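PDB 3SKV: SsfX3 from Streptomyces sp. SF2575, which probably transfers a salicylyl group to an intermediate of a tetracycline biosynthetic pathway, using a GDSL/SGNH-type fold. Local coordinates for residues Arg90-Trp95 and Gly175-Lys180; Val123-Glu128 and Gly151-Glu156. The protein carries 1 engineered substitution. All coordinates share one frame; numbering follows the deposited sequence.

Contact 1: Arg90-Trp95 and Gly175-Lys180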
loop_
_atom_site.group_PDB
_atom_site.type_symbol
_atom_site.label_atom_id
_atom_site.label_comp_id
_atom_site.label_asym_id
_atom_site.label_seq_id
_atom_site.Cartn_x
_atom_site.Cartn_y
_atom_site.Cartn_z
ATOM N N ARG A 90 -9.791 -15.817 12.343
ATOM C CA ARG A 90 -9.341 -16.523 13.526
ATOM C C ARG A 90 -9.775 -17.973 13.339
ATOM O O ARG A 90 -10.923 -18.233 12.944
ATOM C CB ARG A 90 -9.924 -15.924 14.807
ATOM C CG ARG A 90 -9.433 -14.497 15.086
ATOM C CD ARG A 90 -9.752 -14.092 16.527
ATOM N NE ARG A 90 -9.138 -15.014 17.480
ATOM C CZ ARG A 90 -7.884 -14.925 17.911
ATOM N NH1 ARG A 90 -7.118 -13.905 17.538
ATOM N NH2 ARG A 90 -7.396 -15.836 18.742
ATOM N N THR A 91 -8.844 -18.911 13.548
ATOM C CA THR A 91 -9.104 -20.352 13.410
ATOM C C THR A 91 -8.182 -21.196 14.273
ATOM O O THR A 91 -7.048 -20.792 14.564
ATOM C CB THR A 91 -9.054 -20.809 11.918
ATOM O OG1 THR A 91 -9.687 -22.088 11.814
ATOM C CG2 THR A 91 -7.615 -20.878 11.337
ATOM N N ASP A 92 -8.661 -22.394 14.642
ATOM C CA ASP A 92 -7.832 -23.338 15.361
ATOM C C ASP A 92 -7.230 -24.380 14.384
ATOM O O ASP A 92 -6.478 -25.251 14.797
ATOM C CB ASP A 92 -8.607 -23.986 16.513
ATOM C CG ASP A 92 -9.796 -24.871 16.179
ATOM O OD1 ASP A 92 -10.176 -24.945 14.987
ATOM O OD2 ASP A 92 -10.406 -25.421 17.124
ATOM N N SER A 93 -7.602 -24.312 13.108
ATOM C CA SER A 93 -7.182 -25.240 12.057
ATOM C C SER A 93 -5.632 -25.301 11.910
ATOM O O SER A 93 -4.977 -24.264 11.838
ATOM C CB SER A 93 -7.836 -24.845 10.731
ATOM O OG SER A 93 -7.518 -25.694 9.642
ATOM N N PRO A 94 -5.024 -26.510 11.902
ATOM C CA PRO A 94 -3.558 -26.585 11.732
ATOM C C PRO A 94 -3.127 -26.349 10.270
ATOM O O PRO A 94 -1.932 -26.277 9.984
ATOM C CB PRO A 94 -3.232 -27.996 12.222
ATOM C CG PRO A 94 -4.438 -28.789 11.862
ATOM C CD PRO A 94 -5.625 -27.863 12.003
ATOM N N TRP A 95 -4.102 -26.236 9.344
ATOM C CA TRP A 95 -3.816 -25.999 7.923
ATOM C C TRP A 95 -4.854 -25.113 7.247
ATOM O O TRP A 95 -5.973 -24.957 7.741
ATOM C CB TRP A 95 -3.638 -27.324 7.147
ATOM C CG TRP A 95 -4.853 -28.195 7.085
ATOM C CD1 TRP A 95 -5.210 -29.164 7.970
ATOM C CD2 TRP A 95 -5.888 -28.161 6.086
ATOM N NE1 TRP A 95 -6.398 -29.746 7.580
ATOM C CE2 TRP A 95 -6.839 -29.147 6.433
ATOM C CE3 TRP A 95 -6.118 -27.371 4.940
ATOM C CZ2 TRP A 95 -7.978 -29.394 5.658
ATOM C CZ3 TRP A 95 -7.241 -27.622 4.168
ATOM C CH2 TRP A 95 -8.161 -28.615 4.528
ATOM N N GLY A 175 -14.351 -29.598 11.388
ATOM C CA GLY A 175 -14.577 -29.288 12.797
ATOM C C GLY A 175 -13.773 -28.112 13.333
ATOM O O GLY A 175 -13.872 -27.799 14.519
ATOM N N ALA A 176 -12.981 -27.435 12.471
ATOM C CA ALA A 176 -12.214 -26.270 12.904
ATOM C C ALA A 176 -13.155 -25.071 13.142
ATOM O O ALA A 176 -14.159 -24.912 12.421
ATOM C CB ALA A 176 -11.166 -25.896 11.856
ATOM N N THR A 177 -12.810 -24.244 14.150
ATOM C CA THR A 177 -13.522 -23.024 14.508
ATOM C C THR A 177 -13.205 -21.923 13.478
ATOM O O THR A 177 -12.126 -21.905 12.870
ATOM C CB THR A 177 -13.058 -22.531 15.891
ATOM O OG1 THR A 177 -11.670 -22.202 15.815
ATOM C CG2 THR A 177 -13.295 -23.554 17.003
ATOM N N LEU A 178 -14.132 -20.991 13.308
ATOM C CA LEU A 178 -13.940 -19.868 12.402
ATOM C C LEU A 178 -14.557 -18.673 13.074
ATOM O O LEU A 178 -15.757 -18.672 13.359
ATOM C CB LEU A 178 -14.566 -20.156 11.023
ATOM C CG LEU A 178 -14.521 -19.022 9.980
ATOM C CD1 LEU A 178 -13.062 -18.608 9.605
ATOM C CD2 LEU A 178 -15.316 -19.393 8.769
ATOM N N GLU A 179 -13.731 -17.678 13.395
ATOM C CA GLU A 179 -14.199 -16.470 14.081
ATOM C C GLU A 179 -13.699 -15.225 13.403
ATOM O O GLU A 179 -12.638 -15.252 12.782
ATOM C CB GLU A 179 -13.745 -16.455 15.555
ATOM C CG GLU A 179 -14.258 -17.592 16.423
ATOM C CD GLU A 179 -13.846 -17.484 17.886
ATOM O OE1 GLU A 179 -12.624 -17.463 18.168
ATOM O OE2 GLU A 179 -14.750 -17.379 18.747
ATOM N N LYS A 180 -14.444 -14.123 13.549
ATOM C CA LYS A 180 -14.050 -12.823 13.016
ATOM C C LYS A 180 -12.932 -12.249 13.885
ATOM O O LYS A 180 -12.984 -12.370 15.118
ATOM C CB LYS A 180 -15.251 -11.858 13.036
ATOM C CG LYS A 180 -15.054 -10.598 12.200
ATOM C CD LYS A 180 -16.157 -9.591 12.429
ATOM C CE LYS A 180 -16.998 -9.413 11.190
ATOM N NZ LYS A 180 -18.416 -9.807 11.398
#
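Arg90 and Glu179 face each other as an antiparallel hydrogen-bonded pair, with Arg90 N to Glu179 O and Glu179 N to Arg90 O both 2.9 Å, and beyond them the two chains continue in nearly opposite directions while side chains take over the bonding. Thr91 supplies the first substitute. Its OG1, carried beside its own carbonyl carbon (chi1 -163°), donates to Thr177 O at 2.7 Å, meeting that oxygen almost head-on along the C=O axis. Asp92 supplies the second: its CG sits between the backbone N and the carbonyl carbon (chi1 65°), and from there OD1 accepts the backbone N of Thr177 at 2.9 Å, the donor lying well above the carboxylate plane. The Asp92 and Thr177 side chains cross at about a right angle, and Thr177 OG1 receives a weak bond from Asp92 N, so each residue uses its side chain to engage the other's backbone. An alanine in place of Asp92 would probably leave the Thr177 amide without its acceptor and the Thr177 side chain without the carboxylate it crosses. Next to this polar crossing, Ser93 CB rests on Ala176 CB at 3.7 Å. On the Arg90 side, the CB atoms of Arg90 and Glu179 pack at 3.9 Å; Glu179 OE1 stays near the guanidinium edge, beyond salt-bridge range, whereas Arg90 NH2 makes its salt bridge to Asp152. The arrangement is that of a short, weakly bonded strand, 178-179, added to strand 86-91 of an antiparallel sheet, probably in the jelly-roll portion of the protein.

Contact 2: Val123-Glu128 and Gly151-Glu156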
loop_
_atom_site.group_PDB
_atom_site.type_symbol
_atom_site.label_atom_id
_atom_site.label_comp_id
_atom_site.label_asym_id
_atom_site.label_seq_id
_atom_site.Cartn_x
_atom_site.Cartn_y
_atom_site.Cartn_z
ATOM N N VAL A 123 1.874 -15.617 4.953
ATOM C CA VAL A 123 0.963 -16.152 5.953
ATOM C C VAL A 123 1.565 -15.759 7.315
ATOM O O VAL A 123 2.654 -16.219 7.696
ATOM C CB VAL A 123 0.725 -17.689 5.814
ATOM C CG1 VAL A 123 -0.309 -18.176 6.817
ATOM C CG2 VAL A 123 0.305 -18.076 4.388
ATOM N N LEU A 124 0.862 -14.867 8.022
ATOM C CA LEU A 124 1.256 -14.444 9.356
ATOM C C LEU A 124 0.341 -15.103 10.363
ATOM O O LEU A 124 -0.867 -15.225 10.111
ATOM C CB LEU A 124 1.212 -12.925 9.498
ATOM C CG LEU A 124 2.501 -12.177 9.176
ATOM C CD1 LEU A 124 2.830 -12.244 7.703
ATOM C CD2 LEU A 124 2.397 -10.758 9.615
ATOM N N VAL A 125 0.913 -15.579 11.472
ATOM C CA VAL A 125 0.169 -16.215 12.548
ATOM C C VAL A 125 0.478 -15.416 13.813
ATOM O O VAL A 125 1.625 -15.398 14.260
ATOM C CB VAL A 125 0.508 -17.726 12.678
ATOM C CG1 VAL A 125 -0.126 -18.330 13.935
ATOM C CG2 VAL A 125 0.069 -18.490 11.433
ATOM N N ASP A 126 -0.531 -14.745 14.370
ATOM C CA ASP A 126 -0.385 -13.860 15.538
ATOM C C ASP A 126 0.758 -12.831 15.333
ATOM O O ASP A 126 1.622 -12.675 16.185
ATOM C CB ASP A 126 -0.270 -14.643 16.868
ATOM C CG ASP A 126 -1.476 -15.508 17.245
ATOM O OD1 ASP A 126 -2.624 -15.147 16.867
ATOM O OD2 ASP A 126 -1.279 -16.517 17.966
ATOM N N GLY A 127 0.768 -12.194 14.163
ATOM C CA GLY A 127 1.736 -11.163 13.787
ATOM C C GLY A 127 3.128 -11.631 13.412
ATOM O O GLY A 127 4.015 -10.807 13.176
ATOM N N GLU A 128 3.348 -12.945 13.364
ATOM C CA GLU A 128 4.655 -13.477 13.022
ATOM C C GLU A 128 4.578 -14.223 11.728
ATOM O O GLU A 128 3.619 -14.962 11.522
ATOM C CB GLU A 128 5.184 -14.358 14.152
ATOM C CG GLU A 128 5.764 -13.545 15.296
ATOM C CD GLU A 128 6.381 -14.382 16.400
ATOM O OE1 GLU A 128 7.477 -14.948 16.176
ATOM O OE2 GLU A 128 5.770 -14.472 17.490
ATOM N N GLY A 151 -4.490 -24.744 17.821
ATOM C CA GLY A 151 -5.121 -23.816 18.748
ATOM C C GLY A 151 -5.563 -22.539 18.084
ATOM O O GLY A 151 -5.142 -22.240 16.960
ATOM N N ASP A 152 -6.432 -21.786 18.779
ATOM C CA ASP A 152 -6.951 -20.521 18.281
ATOM C C ASP A 152 -5.822 -19.522 18.031
ATOM O O ASP A 152 -4.908 -19.389 18.849
ATOM C CB ASP A 152 -8.030 -19.931 19.213
ATOM C CG ASP A 152 -8.868 -18.821 18.559
ATOM O OD1 ASP A 152 -9.229 -18.965 17.344
ATOM O OD2 ASP A 152 -9.210 -17.838 19.265
ATOM N N LYS A 153 -5.878 -18.855 16.880
ATOM C CA LYS A 153 -4.860 -17.901 16.450
ATOM C C LYS A 153 -5.414 -16.984 15.378
ATOM O O LYS A 153 -6.335 -17.363 14.643
ATOM C CB LYS A 153 -3.620 -18.658 15.896
ATOM C CG LYS A 153 -3.883 -19.382 14.582
ATOM C CD LYS A 153 -3.110 -20.666 14.452
ATOM C CE LYS A 153 -3.688 -21.516 13.358
ATOM N NZ LYS A 153 -4.414 -22.692 13.922
ATOM N N LEU A 154 -4.812 -15.797 15.246
ATOM C CA LEU A 154 -5.178 -14.890 14.171
ATOM C C LEU A 154 -4.324 -15.225 12.940
ATOM O O LEU A 154 -3.096 -15.239 13.014
ATOM C CB LEU A 154 -5.019 -13.422 14.604
ATOM C CG LEU A 154 -5.135 -12.343 13.499
ATOM C CD1 LEU A 154 -6.504 -12.364 12.778
ATOM C CD2 LEU A 154 -4.818 -10.958 14.038
ATOM N N VAL A 155 -4.982 -15.487 11.814
ATOM C CA VAL A 155 -4.325 -15.780 10.548
ATOM C C VAL A 155 -4.449 -14.582 9.608
ATOM O O VAL A 155 -5.571 -14.154 9.325
ATOM C CB VAL A 155 -4.868 -17.063 9.895
ATOM C CG1 VAL A 155 -4.075 -17.389 8.618
ATOM C CG2 VAL A 155 -4.820 -18.233 10.873
ATOM N N GLU A 156 -3.311 -14.033 9.135
ATOM C CA GLU A 156 -3.334 -12.916 8.181
ATOM C C GLU A 156 -2.665 -13.398 6.915
ATOM O O GLU A 156 -1.518 -13.866 6.945
ATOM C CB GLU A 156 -2.609 -11.649 8.678
ATOM C CG GLU A 156 -2.926 -11.180 10.091
ATOM C CD GLU A 156 -1.932 -10.199 10.701
ATOM O OE1 GLU A 156 -1.304 -9.427 9.939
ATOM O OE2 GLU A 156 -1.800 -10.183 11.947
HETATM O O HOH W 1 -3.557 -16.898 20.111
HETATM O O HOH W 2 -1.393 -12.747 12.733
#
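Asp126 reaches across to strand 153-158 with both backbone and side chain: its N donates to Leu154 O at 2.9 Å, and its OD1 takes the N of Leu154 at 2.8 Å. With CG beside the backbone N (chi1 -62°), the carboxylate is brought over the neighbouring strand, and the Leu154 amide meets OD1 on the syn side, 32° out of the carboxylate plane. This nearly straight bond does the work of the backbone carbonyl in a regular ladder. The other oxygen, OD2, accepts from a water that also donates to Asp152 O, and both carboxylate oxygens lie against Lys153 CB, the two side chains crossing at about a right angle. Farther along, Leu124 and Glu156 form an antiparallel hydrogen-bonded pair, and Val125 and Val155 the non-hydrogen-bonded pair beside it. Residues 125-128 make a type I' turn, the tight reversal of a two-residue beta hairpin, which joins strand 120-125 to strand 128-134 within an antiparallel sheet that is probably part of the jelly roll. A second water binds this turn to the partner strand, accepting from Gly127 N at 2.6 Å and donating to Leu154 O and to Glu156 OE2. The Glu156 carboxylate is thereby tethered at both oxygens, since OE1 accepts from Trp158 NE1, while OE1 also lies 3.9 Å from Leu124 CD2. On the face carrying Val125, Lys153 sets its CG between its backbone N and carbonyl carbon (chi1 69°), which sends the aliphatic chain obliquely past the valine, CD lying 3.8 Å from Val125 CG1. Further bends lead NZ to the carbonyl oxygens of Gly151, Pro149 and Ser93. Two residues earlier in strand 120-125, Val123 CG1 touches Val155 CG1 at 4.2 Å.

In the fold
Contacts 1 and 2 have centres about 11 Å apart and belong to one antiparallel sheet, in which strands 86-91 and 153-158 are neighbours. Strand 86-91 pairs with 178-179 in contact 1, and strand 153-158 pairs with 120-125 in contact 2. Along the chain the order is 90-95, 123-128, 151-156, 175-180, so contact 2 falls wholly within the sequence that contact 1 spans. Polar links between them include a backbone hydrogen bond between Thr91 and Lys153, besides the side-chain bonds of Arg90 and Lys153. Sequence-distant strands are thus gathered into one sheet, probably of the jelly-roll region, distinct from the parallel sheet of the GDSL-type fold.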